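Amidohydrolase 2 (Bifidobacterium longum subsp. infantis, PDB 6UVZ) probably acts as a metal-dependent hydrolase of the amidohydrolase superfamily, its exact substrate not being established. Local coordinates at residues L79-P91 with V95-H107. Residues are numbered along the deposited sequence; the frame is centred on the assembly and turned at random.
Sequences LILKRMLQGRVSP and VPINADGIREPLH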
ATOM      1  N   LEU A  79      15.598  -6.749  -3.526  1.00 38.86           N
ATOM      2  CA  LEU A  79      14.524  -5.923  -4.068  1.00 39.29           C
ATOM      3  C   LEU A  79      13.347  -5.777  -3.115  1.00 38.65           C
ATOM      4  O   LEU A  79      12.445  -4.981  -3.398  1.00 34.53           O
ATOM      5  CB  LEU A  79      14.042  -6.502  -5.399  1.00 37.36           C
ATOM      6  CG  LEU A  79      15.055  -6.495  -6.544  1.00 34.23           C
ATOM      7  CD1 LEU A  79      14.473  -7.168  -7.774  1.00 28.85           C
ATOM      8  CD2 LEU A  79      15.493  -5.073  -6.864  1.00 25.17           C
ATOM      9  N   ILE A  80      13.323  -6.516  -2.008  1.00 37.77           N
ATOM     10  CA  ILE A  80      12.262  -6.383  -1.007  1.00 31.53           C
ATOM     11  C   ILE A  80      12.770  -5.377   0.022  1.00 29.66           C
ATOM     12  O   ILE A  80      13.478  -5.719   0.970  1.00 32.82           O
ATOM     13  CB  ILE A  80      11.887  -7.723  -0.382  1.00 35.34           C
ATOM     14  CG1 ILE A  80      11.437  -8.705  -1.466  1.00 36.62           C
ATOM     15  CG2 ILE A  80      10.785  -7.537   0.649  1.00 24.90           C
ATOM     16  CD1 ILE A  80      11.018 -10.060  -0.933  1.00 20.61           C
ATOM     17  N   LEU A  81      12.405  -4.110  -0.178  1.00 31.11           N
ATOM     18  CA  LEU A  81      12.895  -3.045   0.691  1.00 31.66           C
ATOM     19  C   LEU A  81      12.226  -3.096   2.058  1.00 25.54           C
ATOM     20  O   LEU A  81      12.900  -3.046   3.095  1.00 32.98           O
ATOM     21  CB  LEU A  81      12.669  -1.685   0.030  1.00 39.05           C
ATOM     22  CG  LEU A  81      13.822  -1.080  -0.778  1.00 38.21           C
ATOM     23  CD1 LEU A  81      14.491  -2.121  -1.659  1.00 27.91           C
ATOM     24  CD2 LEU A  81      13.320   0.085  -1.616  1.00 45.16           C
ATOM     25  N   LYS A  82      10.898  -3.192   2.082  1.00 23.23           N
ATOM     26  CA  LYS A  82      10.134  -3.218   3.318  1.00 23.67           C
ATOM     27  C   LYS A  82       9.089  -4.321   3.249  1.00 31.83           C
ATOM     28  O   LYS A  82       8.653  -4.719   2.165  1.00 36.40           O
ATOM     29  CB  LYS A  82       9.453  -1.866   3.583  1.00 28.87           C
ATOM     30  CG  LYS A  82      10.409  -0.690   3.712  1.00 29.67           C
ATOM     31  CD  LYS A  82      11.284  -0.812   4.948  1.00 27.15           C
ATOM     32  CE  LYS A  82      12.254   0.355   5.051  1.00 35.97           C
ATOM     33  NZ  LYS A  82      13.068   0.300   6.296  1.00 46.80           N
ATOM     34  N   ARG A  83       8.689  -4.811   4.421  1.00 37.91           N
ATOM     35  CA  ARG A  83       7.716  -5.890   4.534  1.00 28.15           C
ATOM     36  C   ARG A  83       6.567  -5.436   5.421  1.00 25.49           C
ATOM     37  O   ARG A  83       6.772  -5.135   6.601  1.00 25.66           O
ATOM     38  CB  ARG A  83       8.363  -7.156   5.098  1.00 28.58           C
ATOM     39  CG  ARG A  83       9.339  -7.810   4.142  1.00 39.58           C
ATOM     40  CD  ARG A  83      10.218  -8.828   4.843  1.00 32.41           C
ATOM     41  NE  ARG A  83      11.199  -9.405   3.930  1.00 35.43           N
ATOM     42  CZ  ARG A  83      12.321  -8.797   3.560  1.00 38.62           C
ATOM     43  NH1 ARG A  83      12.607  -7.587   4.024  1.00 36.39           N
ATOM     44  NH2 ARG A  83      13.157  -9.395   2.722  1.00 48.57           N
HETATM   45  N   MSE A  84       5.368  -5.387   4.852  1.00 32.57           N
HETATM   46  CA  MSE A  84       4.171  -5.009   5.594  1.00 25.34           C
HETATM   47  C   MSE A  84       3.330  -6.242   5.902  1.00 30.39           C
HETATM   48  O   MSE A  84       2.438  -6.604   5.135  1.00 42.27           O
HETATM   49  CB  MSE A  84       3.348  -3.990   4.805  1.00 29.66           C
HETATM   50  CG  MSE A  84       4.127  -2.754   4.387  1.00 53.79           C
HETATM   51 SE   MSE A  84       4.636  -1.642   5.902  1.00 62.80          SE
HETATM   52  CE  MSE A  84       6.555  -1.555   5.596  1.00 46.27           C
ATOM     53  N   LEU A  85       3.623  -6.884   7.027  1.00 22.52           N
ATOM     54  CA  LEU A  85       2.936  -8.102   7.425  1.00 29.07           C
ATOM     55  C   LEU A  85       1.656  -7.764   8.187  1.00 28.50           C
ATOM     56  O   LEU A  85       1.424  -6.624   8.591  1.00 41.29           O
ATOM     57  CB  LEU A  85       3.870  -8.978   8.259  1.00 34.39           C
ATOM     58  CG  LEU A  85       5.194  -9.268   7.545  1.00 18.65           C
ATOM     59  CD1 LEU A  85       6.143 -10.078   8.412  1.00 18.51           C
ATOM     60  CD2 LEU A  85       4.942  -9.976   6.222  1.00 19.18           C
ATOM     61  N   GLN A  86       0.811  -8.774   8.375  1.00 25.95           N
ATOM     62  CA  GLN A  86      -0.510  -8.546   8.937  1.00 36.57           C
ATOM     63  C   GLN A  86      -0.503  -8.674  10.458  1.00 37.38           C
ATOM     64  O   GLN A  86       0.391  -9.275  11.057  1.00 27.07           O
ATOM     65  CB  GLN A  86      -1.534  -9.511   8.336  1.00 36.40           C
ATOM     66  CG  GLN A  86      -1.240 -10.983   8.563  1.00 51.68           C
ATOM     67  CD  GLN A  86      -2.340 -11.878   8.022  1.00 74.64           C
ATOM     68  OE1 GLN A  86      -2.071 -12.930   7.441  1.00 89.31           O
ATOM     69  NE2 GLN A  86      -3.587 -11.464   8.213  1.00 59.47           N
ATOM     70  N   GLY A  87      -1.524  -8.091  11.075  1.00 35.24           N
ATOM     71  CA  GLY A  87      -1.662  -8.130  12.520  1.00 43.09           C
ATOM     72  C   GLY A  87      -2.916  -7.393  12.935  1.00 33.39           C
ATOM     73  O   GLY A  87      -3.593  -6.758  12.121  1.00 34.74           O
ATOM     74  N   ARG A  88      -3.220  -7.494  14.227  1.00 33.13           N
ATOM     75  CA  ARG A  88      -4.366  -6.822  14.826  1.00 28.56           C
ATOM     76  C   ARG A  88      -3.858  -5.681  15.698  1.00 30.34           C
ATOM     77  O   ARG A  88      -3.136  -5.915  16.672  1.00 40.98           O
ATOM     78  CB  ARG A  88      -5.211  -7.799  15.644  1.00 37.15           C
ATOM     79  CG  ARG A  88      -6.467  -7.185  16.238  1.00 68.12           C
ATOM     80  CD  ARG A  88      -7.351  -8.242  16.881  1.00 76.19           C
ATOM     81  NE  ARG A  88      -8.536  -7.656  17.501  1.00 82.76           N
ATOM     82  CZ  ARG A  88      -9.665  -7.389  16.852  1.00 86.48           C
ATOM     83  NH1 ARG A  88      -9.767  -7.653  15.556  1.00 71.94           N
ATOM     84  NH2 ARG A  88     -10.692  -6.855  17.498  1.00 99.21           N
ATOM     85  N   VAL A  89      -4.239  -4.455  15.346  1.00 22.85           N
ATOM     86  CA  VAL A  89      -3.695  -3.267  15.998  1.00 27.23           C
ATOM     87  C   VAL A  89      -4.145  -3.225  17.453  1.00 30.57           C
ATOM     88  O   VAL A  89      -5.345  -3.253  17.750  1.00 35.45           O
ATOM     89  CB  VAL A  89      -4.113  -1.995  15.252  1.00 29.82           C
ATOM     90  CG1 VAL A  89      -3.750  -0.762  16.062  1.00 22.91           C
ATOM     91  CG2 VAL A  89      -3.457  -1.951  13.882  1.00 18.24           C
ATOM     92  N   SER A  90      -3.180  -3.149  18.362  1.00 31.08           N
ATOM     93  CA  SER A  90      -3.426  -3.033  19.792  1.00 29.89           C
ATOM     94  C   SER A  90      -2.101  -2.693  20.471  1.00 36.71           C
ATOM     95  O   SER A  90      -1.035  -3.001  19.934  1.00 31.59           O
ATOM     96  CB  SER A  90      -4.010  -4.331  20.373  1.00 30.72           C
ATOM     97  OG  SER A  90      -3.061  -5.383  20.328  1.00 45.09           O
ATOM     98  N   PRO A  91      -2.145  -2.057  21.645  1.00 44.48           N
ATOM     99  CA  PRO A  91      -0.895  -1.745  22.355  1.00 38.10           C
ATOM    100  C   PRO A  91      -0.233  -2.970  22.972  1.00 37.86           C
ATOM    101  O   PRO A  91       0.747  -2.848  23.714  1.00 35.85           O
ATOM    102  CB  PRO A  91      -1.342  -0.743  23.427  1.00 32.10           C
ATOM    103  CG  PRO A  91      -2.790  -1.013  23.619  1.00 23.71           C
ATOM    104  CD  PRO A  91      -3.319  -1.443  22.289  1.00 34.19           C
ATOM    105  N   VAL A  95       3.815  -8.507  16.766  1.00 24.43           N
ATOM    106  CA  VAL A  95       4.424  -7.979  15.546  1.00 27.65           C
ATOM    107  C   VAL A  95       5.572  -8.897  15.155  1.00 30.22           C
ATOM    108  O   VAL A  95       6.394  -9.240  16.013  1.00 32.05           O
ATOM    109  CB  VAL A  95       4.927  -6.535  15.739  1.00 22.93           C
ATOM    110  CG1 VAL A  95       5.612  -6.037  14.478  1.00 23.59           C
ATOM    111  CG2 VAL A  95       3.775  -5.621  16.122  1.00 29.13           C
ATOM    112  N   PRO A  96       5.660  -9.329  13.897  1.00 33.31           N
ATOM    113  CA  PRO A  96       6.814 -10.132  13.478  1.00 28.25           C
ATOM    114  C   PRO A  96       8.105  -9.346  13.639  1.00 34.66           C
ATOM    115  O   PRO A  96       8.177  -8.159  13.310  1.00 48.22           O
ATOM    116  CB  PRO A  96       6.519 -10.442  12.006  1.00 27.11           C
ATOM    117  CG  PRO A  96       5.039 -10.270  11.868  1.00 27.81           C
ATOM    118  CD  PRO A  96       4.675  -9.169  12.815  1.00 35.70           C
ATOM    119  N   ILE A  97       9.134 -10.023  14.156  1.00 24.12           N
ATOM    120  CA  ILE A  97      10.389  -9.349  14.461  1.00 25.43           C
ATOM    121  C   ILE A  97      11.101  -8.875  13.199  1.00 28.43           C
ATOM    122  O   ILE A  97      11.987  -8.017  13.276  1.00 36.17           O
ATOM    123  CB  ILE A  97      11.289 -10.274  15.303  1.00 20.71           C
ATOM    124  CG1 ILE A  97      12.384  -9.470  16.011  1.00 27.71           C
ATOM    125  CG2 ILE A  97      11.899 -11.366  14.438  1.00 15.50           C
ATOM    126  CD1 ILE A  97      13.210 -10.286  16.978  1.00 15.55           C
ATOM    127  N   ASN A  98      10.726  -9.397  12.032  1.00 26.44           N
ATOM    128  CA  ASN A  98      11.300  -8.973  10.763  1.00 25.29           C
ATOM    129  C   ASN A  98      10.385  -8.029   9.994  1.00 24.80           C
ATOM    130  O   ASN A  98      10.697  -7.672   8.852  1.00 41.75           O
ATOM    131  CB  ASN A  98      11.631 -10.191   9.898  1.00 28.03           C
ATOM    132  CG  ASN A  98      10.396 -10.980   9.508  1.00 35.34           C
ATOM    133  OD1 ASN A  98       9.454 -11.104  10.288  1.00 47.27           O
ATOM    134  ND2 ASN A  98      10.396 -11.516   8.292  1.00 41.17           N
ATOM    135  N   ALA A  99       9.269  -7.614  10.588  1.00 25.10           N
ATOM    136  CA  ALA A  99       8.287  -6.784   9.905  1.00 34.12           C
ATOM    137  C   ALA A  99       8.640  -5.310  10.056  1.00 27.41           C
ATOM    138  O   ALA A  99       8.980  -4.853  11.152  1.00 34.31           O
ATOM    139  CB  ALA A  99       6.884  -7.048  10.452  1.00 33.95           C
ATOM    140  N   ASP A 100       8.559  -4.571   8.951  1.00 28.84           N
ATOM    141  CA  ASP A 100       8.773  -3.131   8.970  1.00 28.57           C
ATOM    142  C   ASP A 100       7.491  -2.350   9.225  1.00 28.12           C
ATOM    143  O   ASP A 100       7.561  -1.163   9.563  1.00 33.32           O
ATOM    144  CB  ASP A 100       9.394  -2.672   7.647  1.00 34.30           C
ATOM    145  CG  ASP A 100      10.752  -3.298   7.391  1.00 43.82           C
ATOM    146  OD1 ASP A 100      11.675  -3.080   8.202  1.00 46.34           O
ATOM    147  OD2 ASP A 100      10.893  -4.022   6.382  1.00 50.52           O
ATOM    148  N   GLY A 101       6.335  -2.987   9.074  1.00 29.30           N
ATOM    149  CA  GLY A 101       5.059  -2.342   9.317  1.00 23.29           C
ATOM    150  C   GLY A 101       3.963  -3.379   9.402  1.00 21.06           C
ATOM    151  O   GLY A 101       4.199  -4.580   9.246  1.00 37.86           O
ATOM    152  N   ILE A 102       2.747  -2.897   9.644  1.00 25.63           N
ATOM    153  CA  ILE A 102       1.590  -3.752   9.883  1.00 28.99           C
ATOM    154  C   ILE A 102       0.424  -3.271   9.032  1.00 34.96           C
ATOM    155  O   ILE A 102       0.206  -2.063   8.885  1.00 34.08           O
ATOM    156  CB  ILE A 102       1.199  -3.768  11.379  1.00 20.21           C
ATOM    157  CG1 ILE A 102       2.298  -4.427  12.213  1.00 32.83           C
ATOM    158  CG2 ILE A 102      -0.126  -4.484  11.589  1.00 23.79           C
ATOM    159  CD1 ILE A 102       2.527  -5.883  11.874  1.00 17.24           C
ATOM    160  N   ARG A 103      -0.323  -4.219   8.464  1.00 41.18           N
ATOM    161  CA  ARG A 103      -1.606  -3.934   7.837  1.00 44.25           C
ATOM    162  C   ARG A 103      -2.668  -4.827   8.459  1.00 38.65           C
ATOM    163  O   ARG A 103      -2.503  -6.048   8.509  1.00 38.25           O
ATOM    164  CB  ARG A 103      -1.573  -4.153   6.321  1.00 40.55           C
ATOM    165  CG  ARG A 103      -2.900  -3.810   5.651  1.00 37.95           C
ATOM    166  CD  ARG A 103      -2.814  -3.809   4.133  1.00 41.18           C
ATOM    167  NE  ARG A 103      -3.118  -5.117   3.563  1.00 52.23           N
ATOM    168  CZ  ARG A 103      -3.366  -5.327   2.273  1.00 54.47           C
ATOM    169  NH1 ARG A 103      -3.349  -4.312   1.420  1.00 45.54           N
ATOM    170  NH2 ARG A 103      -3.634  -6.550   1.839  1.00 57.12           N
ATOM    171  N   GLU A 104      -3.752  -4.216   8.933  1.00 37.53           N
ATOM    172  CA  GLU A 104      -4.894  -4.971   9.419  1.00 40.41           C
ATOM    173  C   GLU A 104      -5.980  -4.958   8.359  1.00 60.42           C
ATOM    174  O   GLU A 104      -6.504  -3.878   8.041  1.00 58.10           O
ATOM    175  CB  GLU A 104      -5.422  -4.385  10.724  1.00 49.89           C
ATOM    176  CG  GLU A 104      -6.622  -5.132  11.285  1.00 65.56           C
ATOM    177  CD  GLU A 104      -7.083  -4.586  12.622  1.00 67.30           C
ATOM    178  OE1 GLU A 104      -6.357  -3.758  13.212  1.00 72.21           O
ATOM    179  OE2 GLU A 104      -8.174  -4.985  13.083  1.00 61.31           O
ATOM    180  N   PRO A 105      -6.341  -6.104   7.780  1.00 75.17           N
ATOM    181  CA  PRO A 105      -7.380  -6.108   6.741  1.00 77.38           C
ATOM    182  C   PRO A 105      -8.736  -5.687   7.282  1.00 79.62           C
ATOM    183  O   PRO A 105      -9.527  -6.527   7.725  1.00 84.63           O
ATOM    184  CB  PRO A 105      -7.390  -7.565   6.258  1.00 80.28           C
ATOM    185  CG  PRO A 105      -6.839  -8.347   7.405  1.00 76.64           C
ATOM    186  CD  PRO A 105      -5.818  -7.455   8.047  1.00 73.03           C
ATOM    187  N   LEU A 106      -9.008  -4.385   7.262  1.00 74.66           N
ATOM    188  CA  LEU A 106     -10.301  -3.862   7.692  1.00 79.44           C
ATOM    189  C   LEU A 106     -11.360  -4.319   6.699  1.00103.79           C
ATOM    190  O   LEU A 106     -11.466  -3.782   5.593  1.00101.21           O
ATOM    191  CB  LEU A 106     -10.251  -2.343   7.803  1.00 62.49           C
ATOM    192  CG  LEU A 106      -9.268  -1.818   8.852  1.00 60.52           C
ATOM    193  CD1 LEU A 106      -9.283  -0.302   8.907  1.00 41.96           C
ATOM    194  CD2 LEU A 106      -9.581  -2.405  10.219  1.00 61.61           C
ATOM    195  N   HIS A 107     -12.139  -5.322   7.101  1.00124.64           N
ATOM    196  CA  HIS A 107     -13.135  -5.985   6.258  1.00134.24           C
ATOM    197  C   HIS A 107     -13.967  -5.008   5.432  1.00140.35           C
ATOM    198  O   HIS A 107     -13.792  -4.905   4.217  1.00142.13           O
ATOM    199  CB  HIS A 107     -14.057  -6.841   7.135  1.00138.13           C
ATOM    200  CG  HIS A 107     -14.895  -7.818   6.371  1.00141.86           C
ATOM    201  ND1 HIS A 107     -14.908  -7.881   4.994  1.00140.96           N
ATOM    202  CD2 HIS A 107     -15.750  -8.779   6.798  1.00140.33           C
ATOM    203  CE1 HIS A 107     -15.736  -8.833   4.605  1.00138.52           C
ATOM    204  NE2 HIS A 107     -16.259  -9.395   5.681  1.00139.82           N
TER
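Parallel pairing of Met84 with Gly101, Leu85 with Ile102 and Gln86 with Arg103 joins strands 80-86 and 101-103. Arg103 N donates to Leu85 O (3.0 Å), tilted 29° from the carbonyl plane, whereas Leu85 N to Gly101 O and Gly87 N to Arg103 O are weak bonds. Arg83 O takes Asp100 N in its carbonyl plane (3.0 Å) and, weakly, Gly101 N.

A carboxylate bonds a backbone N-H near each end of the pairing. With CG of Asp100 beside its backbone N, Arg83 N donates to the anti lone pair of Asp100 OD2 (3.1 Å, 145° at the hydrogen); the Lys82 side chain crosses that of Asp100 at about a right angle, its CD 3.5 Å from Asp100 CG. Glu104 instead reaches out fully extended, CG anti to the backbone N, and its OE1 receives Val89 N at 3.1 Å in a nearly straight bond, the donor standing above the carboxylate plane. Its OE2 forms a salt bridge with Arg115, beside a long, purely electrostatic pairing with Arg88.

Apolar contacts lie on both faces. Leu85 CD1 packs on Pro96 CB (3.6 Å) and Ala99 CB, backed by helix 65-73; on the opposite face, the selenium of selenomethionine Met84 lies against Gly101 CA (3.5 Å), where there is no side chain.

Arg103, salt-bridged through NE to Glu59, leaves from the Met84 face. The short strand axes cross at -42° as third and fourth neighbours of eight parallel strands, consistent with the TIM-barrel fold of metallo-dependent hydrolases.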